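Local atomic coordinates of uncharacterized protein DUF1185 (Bordetella bronchiseptica RB50, PDB entry 3BYQ), a protein that is of unknown function but adopts a variant of the Bacillus chorismate mutase fold and may take part in amino-acid metabolism. Residues L64-V69 with A165-G169; I77-A83 with V132-I137. All coordinates share one frame; numbering follows the deposited sequence. Where two conformers were deposited one is given.

Contact 1: residues L64-V69 with A165-G169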
loop_
_atom_site.group_PDB
_atom_site.type_symbol
_atom_site.label_atom_id
_atom_site.label_comp_id
_atom_site.label_asym_id
_atom_site.label_seq_id
_atom_site.Cartn_x
_atom_site.Cartn_y
_atom_site.Cartn_z
ATOM N N LEU B 64 -25.570 -1.068 13.409
ATOM C CA LEU B 64 -24.382 -1.918 13.155
ATOM C C LEU B 64 -24.211 -2.961 14.241
ATOM O O LEU B 64 -23.875 -4.117 13.968
ATOM C CB LEU B 64 -23.109 -1.069 13.022
ATOM C CG LEU B 64 -23.151 0.010 11.919
ATOM C CD1 LEU B 64 -21.780 0.721 11.782
ATOM C CD2 LEU B 64 -23.595 -0.491 10.596
ATOM N N ALA B 65 -24.457 -2.553 15.477
ATOM C CA ALA B 65 -24.292 -3.479 16.607
ATOM C C ALA B 65 -25.322 -4.585 16.491
ATOM O O ALA B 65 -25.034 -5.732 16.733
ATOM C CB ALA B 65 -24.402 -2.738 17.986
ATOM N N THR B 66 -26.534 -4.215 16.131
ATOM C CA THR B 66 -27.627 -5.209 15.958
ATOM C C THR B 66 -27.287 -6.213 14.873
ATOM O O THR B 66 -27.495 -7.417 15.021
ATOM C CB THR B 66 -28.981 -4.522 15.682
ATOM O OG1 THR B 66 -29.274 -3.653 16.793
ATOM C CG2 THR B 66 -30.086 -5.525 15.535
ATOM N N GLU B 67 -26.694 -5.722 13.800
ATOM C CA GLU B 67 -26.312 -6.597 12.705
ATOM C C GLU B 67 -25.285 -7.623 13.151
ATOM O O GLU B 67 -25.323 -8.790 12.763
ATOM C CB GLU B 67 -25.738 -5.796 11.549
ATOM C CG GLU B 67 -25.347 -6.641 10.393
ATOM C CD GLU B 67 -24.788 -5.843 9.213
ATOM O OE1 GLU B 67 -24.164 -4.769 9.438
ATOM O OE2 GLU B 67 -24.974 -6.316 8.068
ATOM N N LEU B 68 -24.348 -7.166 13.970
ATOM C CA LEU B 68 -23.267 -8.036 14.459
ATOM C C LEU B 68 -23.816 -9.117 15.383
ATOM O O LEU B 68 -23.467 -10.292 15.261
ATOM C CB LEU B 68 -22.173 -7.229 15.131
ATOM C CG LEU B 68 -21.206 -6.451 14.222
ATOM C CD1 LEU B 68 -20.319 -5.458 15.030
ATOM C CD2 LEU B 68 -20.356 -7.441 13.395
ATOM N N VAL B 69 -24.730 -8.743 16.273
ATOM C CA VAL B 69 -25.338 -9.743 17.172
ATOM C C VAL B 69 -26.139 -10.741 16.362
ATOM O O VAL B 69 -26.061 -11.954 16.598
ATOM C CB VAL B 69 -26.186 -9.101 18.290
ATOM C CG1 VAL B 69 -27.090 -10.132 18.965
ATOM C CG2 VAL B 69 -25.255 -8.466 19.288
ATOM N N ALA B 165 -17.264 1.956 12.080
ATOM C CA ALA B 165 -17.267 0.518 12.250
ATOM C C ALA B 165 -17.370 0.034 13.677
ATOM O O ALA B 165 -16.877 0.703 14.623
ATOM C CB ALA B 165 -15.958 -0.060 11.633
ATOM N N LEU B 166 -17.992 -1.133 13.811
ATOM C CA LEU B 166 -18.017 -1.841 15.092
ATOM C C LEU B 166 -17.475 -3.229 14.826
ATOM O O LEU B 166 -17.626 -3.774 13.718
ATOM C CB LEU B 166 -19.421 -1.948 15.656
ATOM C CG LEU B 166 -20.087 -0.623 16.054
ATOM C CD1 LEU B 166 -21.501 -0.856 16.554
ATOM C CD2 LEU B 166 -19.257 0.089 17.089
ATOM N N VAL B 167 -16.877 -3.801 15.850
ATOM C CA VAL B 167 -16.335 -5.142 15.813
ATOM C C VAL B 167 -16.830 -5.944 17.010
ATOM O O VAL B 167 -16.885 -5.446 18.111
ATOM C CB VAL B 167 -14.794 -5.132 15.832
ATOM C CG1 VAL B 167 -14.216 -6.574 15.866
ATOM C CG2 VAL B 167 -14.249 -4.351 14.641
HETATM N N MSE B 168 -17.207 -7.200 16.743
HETATM C CA MSE B 168 -17.492 -8.187 17.794
HETATM C C MSE B 168 -16.830 -9.501 17.442
HETATM O O MSE B 168 -16.640 -9.818 16.263
HETATM C CB MSE B 168 -18.970 -8.444 18.025
HETATM C CG MSE B 168 -19.747 -7.213 18.527
HETATM SE SE MSE B 168 -21.580 -7.735 18.831
HETATM C CE MSE B 168 -22.330 -5.966 18.977
ATOM N N GLY B 169 -16.525 -10.256 18.476
ATOM C CA GLY B 169 -15.868 -11.552 18.335
ATOM C C GLY B 169 -16.290 -12.521 19.414
ATOM O O GLY B 169 -16.846 -12.117 20.433
#
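The long side chain of M168, a selenomethionine, reaches from the strand into a hollow on the helix lined by A65, L68 and V69. SE lies 3.8 Å from L68 CB and the same distance from V69 CG2. The extended chain carries CE on to the helix backbone, 3.5 Å from A65 O.

L166 is the second strand side chain to meet the helix. Its CD1 sits where L64 and A65 join, 3.6 Å from A65 N and 3.7 Å from A65 CB. The methyl of A65 is touched by both strand side chains, by CD1 of L166 and by CE of M168.

L68 comes from the helix side. Its CG stands anti to its own carbonyl carbon (chi1 -76°), and CD1 lies against the strand backbone at L166 and near M168 CG. CD1 is 3.4 Å from L166 O and 3.7 Å from L166 CB. No hydrogen bond crosses. The contact is mostly apolar packing, with methyls also resting on backbone carbonyls.

The segment axes are 8.5 Å apart and cross at -26°, with the chains running roughly the same way. M106 of helix 98-109 touches both L166 and M168. Helix 51-72 is packed on the face of the mixed sheet that carries L166 and M168, in a variant of the Bacillus chorismate mutase fold.

Contact 2: residues I77-A83 with V132-I137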
loop_
_atom_site.group_PDB
_atom_site.type_symbol
_atom_site.label_atom_id
_atom_site.label_comp_id
_atom_site.label_asym_id
_atom_site.label_seq_id
_atom_site.Cartn_x
_atom_site.Cartn_y
_atom_site.Cartn_z
ATOM N N ILE B 77 -20.871 -13.566 22.100
ATOM C CA ILE B 77 -19.999 -12.404 22.095
ATOM C C ILE B 77 -19.089 -12.312 23.309
ATOM O O ILE B 77 -19.553 -12.249 24.450
ATOM C CB ILE B 77 -20.811 -11.086 21.987
ATOM C CG1 ILE B 77 -21.876 -11.145 20.869
ATOM C CG2 ILE B 77 -19.868 -9.876 21.863
ATOM C CD1 ILE B 77 -21.401 -11.483 19.476
ATOM N N GLU B 78 -17.793 -12.261 23.043
ATOM C CA GLU B 78 -16.809 -12.099 24.093
ATOM C C GLU B 78 -15.854 -10.945 23.930
ATOM O O GLU B 78 -15.280 -10.554 24.892
ATOM C CB GLU B 78 -16.023 -13.383 24.331
ATOM C CG GLU B 78 -16.895 -14.570 24.709
ATOM C CD GLU B 78 -16.096 -15.800 25.138
ATOM O OE1 GLU B 78 -14.885 -15.718 25.448
ATOM O OE2 GLU B 78 -16.711 -16.868 25.162
ATOM N N VAL B 79 -15.674 -10.412 22.720
ATOM C CA VAL B 79 -14.763 -9.279 22.503
ATOM C C VAL B 79 -15.422 -8.231 21.600
ATOM O O VAL B 79 -16.326 -8.546 20.843
ATOM C CB VAL B 79 -13.394 -9.720 21.886
ATOM C CG1 VAL B 79 -12.643 -10.698 22.822
ATOM C CG2 VAL B 79 -13.550 -10.320 20.481
ATOM N N TYR B 80 -14.970 -6.990 21.722
ATOM C CA TYR B 80 -15.471 -5.931 20.833
ATOM C C TYR B 80 -14.467 -4.795 20.662
ATOM O O TYR B 80 -13.428 -4.752 21.320
ATOM C CB TYR B 80 -16.893 -5.410 21.251
ATOM C CG TYR B 80 -17.116 -4.896 22.678
ATOM C CD1 TYR B 80 -16.073 -4.499 23.529
ATOM C CD2 TYR B 80 -18.409 -4.727 23.141
ATOM C CE1 TYR B 80 -16.350 -4.011 24.855
ATOM C CE2 TYR B 80 -18.682 -4.198 24.409
ATOM C CZ TYR B 80 -17.668 -3.854 25.258
ATOM O OH TYR B 80 -18.041 -3.398 26.524
ATOM N N SER B 81 -14.820 -3.917 19.732
ATOM C CA SER B 81 -14.091 -2.727 19.408
ATOM C C SER B 81 -14.938 -1.832 18.539
ATOM O O SER B 81 -16.017 -2.187 18.070
ATOM C CB SER B 81 -12.784 -3.035 18.683
ATOM O OG SER B 81 -11.938 -1.879 18.638
ATOM N N LYS B 82 -14.377 -0.665 18.275
ATOM C CA LYS B 82 -15.049 0.333 17.437
ATOM C C LYS B 82 -13.990 1.108 16.720
ATOM O O LYS B 82 -12.882 1.265 17.222
ATOM C CB LYS B 82 -15.919 1.264 18.279
ATOM C CG LYS B 82 -15.168 2.124 19.302
ATOM C CD LYS B 82 -16.055 2.652 20.441
ATOM C CE LYS B 82 -15.205 3.302 21.506
ATOM N NZ LYS B 82 -15.915 3.711 22.729
ATOM N N ALA B 83 -14.323 1.622 15.550
ATOM C CA ALA B 83 -13.293 2.341 14.792
ATOM C C ALA B 83 -13.885 3.306 13.811
ATOM O O ALA B 83 -15.058 3.228 13.448
ATOM C CB ALA B 83 -12.386 1.338 14.072
ATOM N N VAL B 132 -7.812 -3.123 13.906
ATOM C CA VAL B 132 -8.696 -2.706 15.013
ATOM C C VAL B 132 -8.534 -3.632 16.202
ATOM O O VAL B 132 -8.763 -4.836 16.096
ATOM C CB VAL B 132 -10.196 -2.677 14.576
ATOM C CG1 VAL B 132 -11.089 -2.161 15.760
ATOM C CG2 VAL B 132 -10.349 -1.791 13.338
ATOM N N PRO B 133 -8.139 -3.096 17.338
ATOM C CA PRO B 133 -7.867 -3.996 18.444
ATOM C C PRO B 133 -9.111 -4.282 19.235
ATOM O O PRO B 133 -9.953 -3.406 19.404
ATOM C CB PRO B 133 -6.910 -3.179 19.304
ATOM C CG PRO B 133 -7.345 -1.791 19.074
ATOM C CD PRO B 133 -7.704 -1.714 17.645
ATOM N N VAL B 134 -9.210 -5.514 19.728
ATOM C CA VAL B 134 -10.334 -5.917 20.552
ATOM C C VAL B 134 -9.902 -6.436 21.904
ATOM O O VAL B 134 -8.746 -6.846 22.128
ATOM C CB VAL B 134 -11.219 -7.038 19.886
ATOM C CG1 VAL B 134 -11.709 -6.610 18.526
ATOM C CG2 VAL B 134 -10.468 -8.401 19.760
ATOM N N HIS B 135 -10.825 -6.358 22.850
ATOM C CA HIS B 135 -10.600 -6.976 24.144
ATOM C C HIS B 135 -11.895 -7.509 24.736
ATOM O O HIS B 135 -12.993 -7.327 24.160
ATOM C CB HIS B 135 -9.771 -6.127 25.090
ATOM C CG HIS B 135 -10.415 -4.868 25.559
ATOM N ND1 HIS B 135 -9.755 -3.658 25.521
ATOM C CD2 HIS B 135 -11.601 -4.635 26.181
ATOM C CE1 HIS B 135 -10.523 -2.728 26.068
ATOM N NE2 HIS B 135 -11.651 -3.287 26.470
ATOM N N TYR B 136 -11.734 -8.229 25.844
ATOM C CA TYR B 136 -12.882 -8.902 26.514
ATOM C C TYR B 136 -13.900 -7.910 27.021
ATOM O O TYR B 136 -13.585 -6.933 27.728
ATOM C CB TYR B 136 -12.363 -9.773 27.649
ATOM C CG TYR B 136 -13.356 -10.653 28.360
ATOM C CD1 TYR B 136 -14.160 -11.529 27.676
ATOM C CD2 TYR B 136 -13.382 -10.680 29.733
ATOM C CE1 TYR B 136 -15.025 -12.372 28.364
ATOM C CE2 TYR B 136 -14.216 -11.513 30.428
ATOM C CZ TYR B 136 -15.035 -12.369 29.740
ATOM O OH TYR B 136 -15.906 -13.211 30.402
ATOM N N ILE B 137 -15.164 -8.241 26.762
ATOM C CA ILE B 137 -16.266 -7.294 27.043
ATOM C C ILE B 137 -16.558 -7.103 28.528
ATOM O O ILE B 137 -17.177 -6.107 28.901
ATOM C CB ILE B 137 -17.570 -7.658 26.290
ATOM C CG1 ILE B 137 -18.244 -8.912 26.794
ATOM C CG2 ILE B 137 -17.311 -7.699 24.720
ATOM C CD1 ILE B 137 -19.633 -9.080 26.149
#
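I137 sets its CG2 methyl squarely over one face of the Y80 ring, a CH-pi contact 3.4 Å from the ring centroid and 9° off the normal. Y80 CG stands between its backbone N and carbonyl carbon (chi1 55°), which tips the ring toward I137. I137 lies past the strand end and is tied back by its N, which donates to E78 O at 3.0 Å from above the carbonyl plane.

Next comes the antiparallel hydrogen-bonded pair Y80 and H135. Y80 N reaches H135 O at 3.2 Å, in the carbonyl plane. The return bond, from H135 N to Y80 O, is weak. A side chain makes the next link: S81 OG donates to P133 O at 2.6 Å. V132 CG1 is packed tightly there, 3.5 Å from S81 CB. V79 CG2 meets V134 CG2 at 3.7 Å, the two side chains slanting across each other.

P133 and H135 pack on A119 and M116 of a second subunit. E78 and V79 form a classic beta bulge opposite G169 of strand 161-169. Strand 79-86 also pairs with strand 130-136 and, in parallel, with strand 119-123. Y80 packs against M106 and R107 of helix 98-109, and V134 touches V167.

Overall arrangement
From the N terminus, the chain forms strands 7-17 and 29-39, then helix 51-72, which supplies the first half of contact 1. Strand 79-86 follows directly and starts contact 2. That contact closes when strand 130-136 returns antiparallel, 49 residues on, after helix 98-109. Strand 161-169 comes last and completes contact 1, so the loop of contact 2 lies wholly within the larger one. The two do not cross. Their centres are 10 Å apart, and strands 161-169 and 79-86 are sheet neighbours, with A165 O 2.9 Å from A83 N, a probable hydrogen bond. Contact 1 joins helix to sheet; contact 2 joins strands within it.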